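Local coordinates for probable quinone reductase Qor (NADPH:quinone reductase) (Zeta-crystallin homolog protein) (Mycobacterium tuberculosis, PDB 4RVU) that binds NADPH and probably catalyses the transfer of electrons from this cofactor to quinones, at residues Y197-W202 with T228-A234; A40-N44 with S65-G69; V143-D147 with H168-R172. One frame throughout, in Å; residues are numbered along the deposited sequence.

Contact 1. Residues Y197-W202 with T228-A234; sequences YPEDAW and TFDASLA. With NDP (NADPH dihydro-nicotinamide-adenine-dinucleotide phosphate), chain E.
Thr228 occupies the N-cap position of helix 229-234, although its side chain makes no capping bond: with chi1 near +60° its OG1 is hydrogen-bonded to Asp222, and CG2 lies 3.6 Å from Tyr197 CD2, at the edge of the phenol ring. That ring (chi1 -84°) extends past the helix start to the cofactor, where Tyr197 OH donates to NDP O3X, an oxygen of the 2'-phosphate, at 2.9 Å; Arg322 makes a cation-pi contact with the same ring. Tyr197, in the loop after strand 193-195 of the parallel Rossmann-type sheet, adds to Ser178 and Lys182, which follow strand 172-176 and also bind NDP. Tyr197 and Pro198 are extended (phi/psi -63/144 and -56/140) before helix 201-212 begins. Asp230 turns its carboxylate to a salt bridge with Arg259, while its backbone C lies 3.8 Å from Ala201 CB. At Ala231 the two backbones come closest, Ala231 CA lying 4.0 Å from Ala201 CA; Ala231 CB meets Pro198 CG at 3.4 Å. One turn on, Ala234 CB rests 3.7 Å from Trp202 CZ3 (chi1 m, chi2 110°). Asp200 sits at the N-cap of helix 201-212, its OD1 accepting a weak bond from Trp202 N at 3.2 Å.

Contact 2. Residues A40-N44 with S65-G69; sequences AIGVN and SEVCG
Ala40 opens the antiparallel ladder as a hydrogen-bonded pair with Cys68 (CA-CA 5.4 Å): Ala40 N donates to Cys68 O at 3.1 Å and Cys68 N to Ala40 O at 2.9 Å. Ile41 follows in a non-hydrogen-bonded pair with Val67 (CA-CA 4.5 Å), both side chains on one sheet face, Ile41 CG1 (chi1 m) 4.3 Å from Val67 CG2; Ala40 and Cys68 point to the other. Strands 40-42 and 67-69 run at 165°, axes 4.9 Å apart, within the beta-rich GroES-like domain of this dehydrogenase family, where strand 327-331 flanks 40-42. Gly42 N donates to Glu66 O at 2.9 Å, and an ideal CB on Gly42 would lie just 2.1 Å from Glu66 OE1, so a side chain here would clash. Water 2 joins Gly42 O (2.6 Å) to Glu66 N (3.0 Å). Asn44, at the NADPH pocket, has chi1 m and donates from ND2 to OE1 of the extended Glu66 (chi1 and chi2 t) at 2.9 Å; Lys129 binds both Asn44 OD1 and Glu66 OE1, while Leu128 N donates to Glu66 OE2.

Contact 3. Residues V143-D147 with H168-R172; sequences VKRGD and HLGVR
Arg145 lays one face of its guanidinium over the backbone of Leu169 and Gly170, with NH1 3.4 Å from Gly170 CA; chi1 and chi2 are t and chi3 turns to m, bringing the group across the end of helix 157-168. An ideal CB on Gly170 would fall 2.6 Å from Arg145 NH1, so this overlap depends on a bare CA. Gly170, at phi/psi 83/22, is the C-prime residue of a Schellman motif that terminates the helix, with Val171 N bonded to Ala166 O and Gly170 N to Thr167 O. The facing segment forms a type II beta turn from Lys144 to Asp147, closed by Asp147 N to Lys144 O at 3.1 Å; Gly146 takes its third position with phi 104°. Lys144 N donates to Asp147 OD2 at 3.0 Å, and Lys144 NZ forms a salt bridge with Asp147 OD1 at 2.8 Å, while Tyr141 OH also binds OD2. Two backbone bonds join the segments: Gly146 N to Gly170 O at 3.0 Å and Arg172 N to Asp147 O at 2.9 Å. Alongside these bonds, Val143 CB meets Val171 CG2 at 3.6 Å and Val143 CG2 meets Leu169 CD1 at 3.8 Å. The second bond leads into parallel strands 148-151 and 172-176, neighbours in the six-stranded Rossmann sheet joined through helix 157-168 as a beta-alpha-beta crossover; Val143 also packs on Leu137 of helix 120-140, and the end of Arg172 leads away from 143-147, to a salt bridge with Asp192 and a hydrogen bond to Leu211 O.

Only in contact 2 are all the touching residues buried, and it belongs to the GroES-like part of the chain, on the opposite side of the chain's centre from each of the other two. Contacts 1 and 3 both border the six-stranded parallel sheet, their centres 23 Å apart; contact 1 is partly buried and contact 3 lies at the surface. Their chemistry follows: a strand ladder joined to a buried polar cluster in contact 2, apolar contacts of alanines, a proline and aromatic rings between two helix starts in contact 1, and turn-to-helix-end backbone bonding in contact 3. Contacts 1 and 2 each carry one NADPH-pocket residue, Tyr197 and Asn44, whereas contact 3 carries none.

Contact 1. Residues Y197-W202 with T228-A234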
loop_
_atom_site.group_PDB
_atom_site.type_symbol
_atom_site.label_atom_id
_atom_site.label_comp_id
_atom_site.label_asym_id
_atom_site.label_seq_id
_atom_site.Cartn_x
_atom_site.Cartn_y
_atom_site.Cartn_z
ATOM N N TYR A 197 -17.141 -13.583 -12.150
ATOM C CA TYR A 197 -15.870 -13.791 -11.467
ATOM C C TYR A 197 -14.788 -14.185 -12.455
ATOM O O TYR A 197 -15.069 -14.874 -13.445
ATOM C CB TYR A 197 -16.004 -14.824 -10.343
ATOM C CG TYR A 197 -16.520 -14.181 -9.071
ATOM C CD1 TYR A 197 -17.876 -13.954 -8.887
ATOM C CD2 TYR A 197 -15.645 -13.750 -8.087
ATOM C CE1 TYR A 197 -18.345 -13.338 -7.740
ATOM C CE2 TYR A 197 -16.104 -13.137 -6.937
ATOM C CZ TYR A 197 -17.450 -12.935 -6.771
ATOM O OH TYR A 197 -17.903 -12.325 -5.626
ATOM N N PRO A 198 -13.552 -13.718 -12.206
ATOM C CA PRO A 198 -12.422 -14.020 -13.089
ATOM C C PRO A 198 -12.224 -15.523 -13.254
ATOM O O PRO A 198 -12.373 -16.274 -12.287
ATOM C CB PRO A 198 -11.216 -13.431 -12.337
ATOM C CG PRO A 198 -11.791 -12.411 -11.400
ATOM C CD PRO A 198 -13.155 -12.904 -11.039
ATOM N N GLU A 199 -11.907 -15.956 -14.471
ATOM C CA GLU A 199 -11.446 -17.323 -14.687
ATOM C C GLU A 199 -9.942 -17.278 -14.837
ATOM O O GLU A 199 -9.220 -18.140 -14.328
ATOM C CB GLU A 199 -12.079 -17.948 -15.934
ATOM C CG GLU A 199 -13.284 -18.835 -15.644
ATOM C CD GLU A 199 -13.100 -19.686 -14.395
ATOM O OE1 GLU A 199 -12.055 -20.374 -14.269
ATOM O OE2 GLU A 199 -14.005 -19.657 -13.529
ATOM N N ASP A 200 -9.489 -16.246 -15.542
ATOM C CA ASP A 200 -8.078 -15.998 -15.762
ATOM C C ASP A 200 -7.816 -14.512 -15.524
ATOM O O ASP A 200 -8.560 -13.657 -16.014
ATOM C CB ASP A 200 -7.697 -16.391 -17.192
ATOM C CG ASP A 200 -6.239 -16.147 -17.493
ATOM O OD1 ASP A 200 -5.920 -15.060 -18.021
ATOM O OD2 ASP A 200 -5.414 -17.043 -17.204
ATOM N N ALA A 201 -6.758 -14.219 -14.769
ATOM C CA ALA A 201 -6.446 -12.856 -14.352
ATOM C C ALA A 201 -6.314 -11.882 -15.518
ATOM O O ALA A 201 -6.867 -10.783 -15.488
ATOM C CB ALA A 201 -5.189 -12.849 -13.503
ATOM N N TRP A 202 -5.582 -12.288 -16.550
ATOM C CA TRP A 202 -5.363 -11.427 -17.704
ATOM C C TRP A 202 -6.626 -11.230 -18.528
ATOM O O TRP A 202 -6.896 -10.127 -19.001
ATOM C CB TRP A 202 -4.213 -11.979 -18.547
ATOM C CG TRP A 202 -3.036 -12.188 -17.677
ATOM C CD1 TRP A 202 -2.489 -13.380 -17.289
ATOM C CD2 TRP A 202 -2.296 -11.164 -17.001
ATOM N NE1 TRP A 202 -1.425 -13.154 -16.440
ATOM C CE2 TRP A 202 -1.292 -11.802 -16.246
ATOM C CE3 TRP A 202 -2.376 -9.764 -16.982
ATOM C CZ2 TRP A 202 -0.371 -11.083 -15.476
ATOM C CZ3 TRP A 202 -1.468 -9.057 -16.219
ATOM C CH2 TRP A 202 -0.477 -9.715 -15.478
ATOM N N THR A 228 -9.802 -14.001 -6.499
ATOM C CA THR A 228 -9.904 -12.754 -7.235
ATOM C C THR A 228 -8.631 -11.909 -7.185
ATOM O O THR A 228 -8.497 -10.980 -7.974
ATOM C CB THR A 228 -11.059 -11.899 -6.710
ATOM O OG1 THR A 228 -10.923 -11.747 -5.291
ATOM C CG2 THR A 228 -12.407 -12.558 -7.024
ATOM N N PHE A 229 -7.727 -12.206 -6.253
ATOM C CA PHE A 229 -6.564 -11.339 -6.025
ATOM C C PHE A 229 -5.730 -11.079 -7.287
ATOM O O PHE A 229 -5.428 -9.922 -7.611
ATOM C CB PHE A 229 -5.660 -11.864 -4.905
ATOM C CG PHE A 229 -4.541 -10.924 -4.564
ATOM C CD1 PHE A 229 -3.317 -11.022 -5.214
ATOM C CD2 PHE A 229 -4.724 -9.914 -3.629
ATOM C CE1 PHE A 229 -2.286 -10.151 -4.925
ATOM C CE2 PHE A 229 -3.689 -9.029 -3.331
ATOM C CZ PHE A 229 -2.465 -9.155 -3.987
ATOM N N ASP A 230 -5.336 -12.144 -7.987
ATOM C CA ASP A 230 -4.510 -11.972 -9.178
ATOM C C ASP A 230 -5.184 -11.064 -10.202
ATOM O O ASP A 230 -4.536 -10.208 -10.807
ATOM C CB ASP A 230 -4.161 -13.327 -9.803
ATOM C CG ASP A 230 -3.313 -14.185 -8.887
ATOM O OD1 ASP A 230 -2.891 -13.683 -7.826
ATOM O OD2 ASP A 230 -3.062 -15.365 -9.230
ATOM N N ALA A 231 -6.492 -11.248 -10.382
ATOM C CA ALA A 231 -7.266 -10.416 -11.287
ATOM C C ALA A 231 -7.362 -8.968 -10.805
ATOM O O ALA A 231 -7.261 -8.035 -11.605
ATOM C CB ALA A 231 -8.649 -11.006 -11.494
ATOM N N SER A 232 -7.577 -8.781 -9.503
ATOM C CA SER A 232 -7.610 -7.440 -8.923
ATOM C C SER A 232 -6.301 -6.712 -9.193
ATOM O O SER A 232 -6.292 -5.565 -9.653
ATOM C CB SER A 232 -7.823 -7.516 -7.412
ATOM O OG SER A 232 -9.103 -8.039 -7.103
ATOM N N LEU A 233 -5.200 -7.382 -8.891
ATOM C CA LEU A 233 -3.878 -6.780 -9.080
ATOM C C LEU A 233 -3.646 -6.397 -10.550
ATOM O O LEU A 233 -3.119 -5.322 -10.853
ATOM C CB LEU A 233 -2.785 -7.729 -8.573
ATOM C CG LEU A 233 -1.343 -7.221 -8.711
ATOM C CD1 LEU A 233 -1.182 -5.951 -7.907
ATOM C CD2 LEU A 233 -0.338 -8.259 -8.255
ATOM N N ALA A 234 -4.073 -7.267 -11.464
ATOM C CA ALA A 234 -3.900 -7.031 -12.904
ATOM C C ALA A 234 -4.815 -5.950 -13.487
ATOM O O ALA A 234 -4.618 -5.522 -14.630
ATOM C CB ALA A 234 -4.074 -8.338 -13.674
HETATM P PA NDP E . -20.741 -10.749 2.086
HETATM O O1A NDP E . -22.167 -10.413 2.421
HETATM O O2A NDP E . -20.020 -9.953 1.037
HETATM O O5B NDP E . -20.658 -12.306 1.698
HETATM C C5B NDP E . -19.494 -12.828 1.065
HETATM C C4B NDP E . -19.717 -12.776 -0.437
HETATM O O4B NDP E . -18.499 -13.004 -1.148
HETATM C C3B NDP E . -20.669 -13.865 -0.895
HETATM O O3B NDP E . -22.031 -13.438 -0.837
HETATM C C2B NDP E . -20.223 -14.144 -2.316
HETATM O O2B NDP E . -21.017 -13.419 -3.246
HETATM C C1B NDP E . -18.778 -13.670 -2.379
HETATM N N9A NDP E . -17.928 -14.872 -2.542
HETATM C C8A NDP E . -17.109 -15.122 -3.577
HETATM N N7A NDP E . -16.491 -16.317 -3.430
HETATM C C5A NDP E . -16.926 -16.860 -2.282
HETATM C C6A NDP E . -16.678 -18.111 -1.531
HETATM N N6A NDP E . -15.816 -19.041 -2.000
HETATM N N1A NDP E . -17.340 -18.291 -0.369
HETATM C C2A NDP E . -18.199 -17.371 0.101
HETATM N N3A NDP E . -18.473 -16.216 -0.526
HETATM C C4A NDP E . -17.879 -15.905 -1.700
HETATM O O3 NDP E . -19.891 -10.717 3.446
HETATM P PN NDP E . -19.702 -9.368 4.295
HETATM O O1N NDP E . -20.408 -8.245 3.585
HETATM O O2N NDP E . -20.016 -9.688 5.732
HETATM O O5D NDP E . -18.120 -9.114 4.180
HETATM C C5D NDP E . -17.507 -8.934 2.907
HETATM C C4D NDP E . -16.023 -9.254 3.001
HETATM O O4D NDP E . -15.340 -8.191 3.661
HETATM C C3D NDP E . -15.783 -10.497 3.833
HETATM O O3D NDP E . -14.709 -11.226 3.240
HETATM C C2D NDP E . -15.349 -9.980 5.187
HETATM O O2D NDP E . -14.438 -10.895 5.800
HETATM C C1D NDP E . -14.673 -8.666 4.831
HETATM N N1N NDP E . -14.764 -7.637 5.869
HETATM C C2N NDP E . -13.645 -7.009 6.234
HETATM C C3N NDP E . -13.642 -6.010 7.197
HETATM C C7N NDP E . -12.346 -5.352 7.563
HETATM O O7N NDP E . -12.352 -4.430 8.359
HETATM N N7N NDP E . -11.222 -5.791 6.999
HETATM C C4N NDP E . -14.922 -5.578 7.871
HETATM C C5N NDP E . -16.068 -6.330 7.376
HETATM C C6N NDP E . -15.947 -7.315 6.402
HETATM P P2B NDP E . -20.985 -13.781 -4.812
HETATM O O1X NDP E . -19.833 -14.736 -4.945
HETATM O O2X NDP E . -22.327 -14.399 -5.078
HETATM O O3X NDP E . -20.787 -12.459 -5.495
#

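Contact 2. Residues A40-N44 with S65-G69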
loop_
_atom_site.group_PDB
_atom_site.type_symbol
_atom_site.label_atom_id
_atom_site.label_comp_id
_atom_site.label_asym_id
_atom_site.label_seq_id
_atom_site.Cartn_x
_atom_site.Cartn_y
_atom_site.Cartn_z
ATOM N N ALA A 40 -31.692 -6.705 17.201
ATOM C CA ALA A 40 -31.247 -7.308 15.948
ATOM C C ALA A 40 -29.736 -7.504 16.019
ATOM O O ALA A 40 -29.014 -6.656 16.542
ATOM C CB ALA A 40 -31.628 -6.435 14.758
ATOM N N ILE A 41 -29.260 -8.619 15.487
ATOM C CA ILE A 41 -27.853 -8.988 15.628
ATOM C C ILE A 41 -27.243 -9.137 14.248
ATOM O O ILE A 41 -27.769 -9.861 13.411
ATOM C CB ILE A 41 -27.741 -10.307 16.407
ATOM C CG1 ILE A 41 -28.282 -10.114 17.823
ATOM C CG2 ILE A 41 -26.293 -10.802 16.471
ATOM C CD1 ILE A 41 -28.748 -11.397 18.465
ATOM N N GLY A 42 -26.119 -8.466 14.003
ATOM C CA GLY A 42 -25.510 -8.512 12.687
ATOM C C GLY A 42 -24.739 -9.800 12.460
ATOM O O GLY A 42 -24.097 -10.325 13.366
ATOM N N VAL A 43 -24.819 -10.320 11.244
ATOM C CA VAL A 43 -23.976 -11.439 10.832
ATOM C C VAL A 43 -22.852 -10.904 9.946
ATOM O O VAL A 43 -23.093 -10.112 9.032
ATOM C CB VAL A 43 -24.798 -12.524 10.101
ATOM C CG1 VAL A 43 -23.890 -13.638 9.583
ATOM C CG2 VAL A 43 -25.834 -13.107 11.049
ATOM N N ASN A 44 -21.621 -11.314 10.234
ATOM C CA ASN A 44 -20.478 -10.831 9.458
ATOM C C ASN A 44 -19.563 -11.964 9.065
ATOM O O ASN A 44 -19.432 -12.928 9.809
ATOM C CB ASN A 44 -19.718 -9.776 10.256
ATOM C CG ASN A 44 -20.533 -8.522 10.431
ATOM O OD1 ASN A 44 -20.658 -7.725 9.493
ATOM N ND2 ASN A 44 -21.137 -8.357 11.611
ATOM N N SER A 65 -19.923 -9.697 16.939
ATOM C CA SER A 65 -19.577 -8.380 17.470
ATOM C C SER A 65 -20.536 -7.256 17.093
ATOM O O SER A 65 -20.369 -6.127 17.550
ATOM C CB SER A 65 -18.138 -7.993 17.087
ATOM O OG SER A 65 -18.035 -7.628 15.725
ATOM N N GLU A 66 -21.543 -7.547 16.276
ATOM C CA GLU A 66 -22.453 -6.490 15.826
ATOM C C GLU A 66 -23.847 -6.676 16.423
ATOM O O GLU A 66 -24.449 -7.739 16.290
ATOM C CB GLU A 66 -22.517 -6.438 14.292
ATOM C CG GLU A 66 -23.333 -5.266 13.727
ATOM C CD GLU A 66 -23.285 -5.162 12.194
ATOM O OE1 GLU A 66 -23.072 -6.188 11.510
ATOM O OE2 GLU A 66 -23.457 -4.036 11.672
ATOM N N VAL A 67 -24.346 -5.647 17.105
ATOM C CA VAL A 67 -25.670 -5.721 17.740
ATOM C C VAL A 67 -26.331 -4.358 17.746
ATOM O O VAL A 67 -25.667 -3.343 17.892
ATOM C CB VAL A 67 -25.590 -6.251 19.191
ATOM C CG1 VAL A 67 -24.784 -5.302 20.065
ATOM C CG2 VAL A 67 -26.992 -6.467 19.802
ATOM N N CYS A 68 -27.646 -4.342 17.559
ATOM C CA CYS A 68 -28.433 -3.152 17.842
ATOM C C CYS A 68 -29.472 -3.534 18.884
ATOM O O CYS A 68 -30.106 -4.589 18.778
ATOM C CB CYS A 68 -29.132 -2.650 16.578
ATOM S SG CYS A 68 -30.275 -1.285 16.903
ATOM N N GLY A 69 -29.631 -2.703 19.910
ATOM C CA GLY A 69 -30.675 -2.937 20.897
ATOM C C GLY A 69 -30.745 -1.808 21.900
ATOM O O GLY A 69 -30.219 -0.728 21.650
HETATM O O HOH W 1 -20.706 -9.964 14.077
HETATM O O HOH W 2 -22.984 -10.083 15.730
#

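Contact 3. Residues V143-D147 with H168-R172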
loop_
_atom_site.group_PDB
_atom_site.type_symbol
_atom_site.label_atom_id
_atom_site.label_comp_id
_atom_site.label_asym_id
_atom_site.label_seq_id
_atom_site.Cartn_x
_atom_site.Cartn_y
_atom_site.Cartn_z
ATOM N N VAL A 143 -11.738 8.093 -2.587
ATOM C CA VAL A 143 -12.282 8.196 -3.935
ATOM C C VAL A 143 -12.626 9.642 -4.260
ATOM O O VAL A 143 -12.985 10.423 -3.373
ATOM C CB VAL A 143 -13.508 7.289 -4.146
ATOM C CG1 VAL A 143 -13.120 5.797 -3.995
ATOM C CG2 VAL A 143 -14.644 7.673 -3.186
ATOM N N LYS A 144 -12.494 10.003 -5.533
ATOM C CA LYS A 144 -12.869 11.334 -5.983
ATOM C C LYS A 144 -13.780 11.193 -7.192
ATOM O O LYS A 144 -13.783 10.154 -7.865
ATOM C CB LYS A 144 -11.622 12.141 -6.334
ATOM C CG LYS A 144 -10.729 11.441 -7.324
ATOM C CD LYS A 144 -9.421 12.195 -7.538
ATOM C CE LYS A 144 -8.610 11.573 -8.672
ATOM N NZ LYS A 144 -8.167 10.187 -8.352
ATOM N N ARG A 145 -14.573 12.224 -7.453
ATOM C CA ARG A 145 -15.498 12.195 -8.573
ATOM C C ARG A 145 -14.683 11.969 -9.840
ATOM O O ARG A 145 -13.635 12.596 -10.020
ATOM C CB ARG A 145 -16.291 13.506 -8.637
ATOM C CG ARG A 145 -17.207 13.624 -9.848
ATOM C CD ARG A 145 -18.123 14.840 -9.744
ATOM N NE ARG A 145 -19.026 14.756 -8.595
ATOM C CZ ARG A 145 -20.174 14.081 -8.589
ATOM N NH1 ARG A 145 -20.567 13.419 -9.673
ATOM N NH2 ARG A 145 -20.931 14.065 -7.497
ATOM N N GLY A 146 -15.117 11.031 -10.679
ATOM C CA GLY A 146 -14.410 10.723 -11.912
ATOM C C GLY A 146 -13.605 9.441 -11.864
ATOM O O GLY A 146 -13.200 8.909 -12.911
ATOM N N ASP A 147 -13.351 8.940 -10.656
ATOM C CA ASP A 147 -12.636 7.676 -10.514
ATOM C C ASP A 147 -13.499 6.518 -11.003
ATOM O O ASP A 147 -14.722 6.643 -11.131
ATOM C CB ASP A 147 -12.268 7.402 -9.047
ATOM C CG ASP A 147 -11.126 8.262 -8.530
ATOM O OD1 ASP A 147 -10.446 8.950 -9.320
ATOM O OD2 ASP A 147 -10.908 8.236 -7.296
ATOM N N HIS A 168 -22.762 7.593 -5.227
ATOM C CA HIS A 168 -23.169 8.894 -4.703
ATOM C C HIS A 168 -22.034 9.909 -4.756
ATOM O O HIS A 168 -22.270 11.098 -4.982
ATOM C CB HIS A 168 -23.660 8.766 -3.262
ATOM C CG HIS A 168 -23.877 10.083 -2.587
ATOM N ND1 HIS A 168 -24.921 10.924 -2.917
ATOM C CD2 HIS A 168 -23.179 10.712 -1.612
ATOM C CE1 HIS A 168 -24.860 12.010 -2.166
ATOM N NE2 HIS A 168 -23.812 11.906 -1.367
ATOM N N LEU A 169 -20.806 9.443 -4.538
ATOM C CA LEU A 169 -19.635 10.325 -4.573
ATOM C C LEU A 169 -19.117 10.617 -5.996
ATOM O O LEU A 169 -18.068 11.249 -6.161
ATOM C CB LEU A 169 -18.516 9.755 -3.696
ATOM C CG LEU A 169 -18.882 9.597 -2.218
ATOM C CD1 LEU A 169 -17.905 8.674 -1.485
ATOM C CD2 LEU A 169 -18.925 10.959 -1.549
ATOM N N GLY A 170 -19.845 10.169 -7.015
ATOM C CA GLY A 170 -19.455 10.419 -8.399
ATOM C C GLY A 170 -18.434 9.447 -8.969
ATOM O O GLY A 170 -17.739 9.758 -9.940
ATOM N N VAL A 171 -18.350 8.263 -8.369
ATOM C CA VAL A 171 -17.416 7.222 -8.781
ATOM C C VAL A 171 -18.123 6.162 -9.618
ATOM O O VAL A 171 -19.222 5.718 -9.278
ATOM C CB VAL A 171 -16.787 6.553 -7.546
ATOM C CG1 VAL A 171 -15.813 5.450 -7.944
ATOM C CG2 VAL A 171 -16.096 7.589 -6.687
ATOM N N ARG A 172 -17.505 5.774 -10.729
ATOM C CA ARG A 172 -18.018 4.679 -11.544
ATOM C C ARG A 172 -17.620 3.346 -10.919
ATOM O O ARG A 172 -16.455 3.141 -10.587
ATOM C CB ARG A 172 -17.446 4.776 -12.956
ATOM C CG ARG A 172 -17.947 3.717 -13.898
ATOM C CD ARG A 172 -17.333 3.931 -15.276
ATOM N NE ARG A 172 -17.890 3.047 -16.295
ATOM C CZ ARG A 172 -17.151 2.376 -17.172
ATOM N NH1 ARG A 172 -15.831 2.477 -17.136
ATOM N NH2 ARG A 172 -17.730 1.595 -18.075
#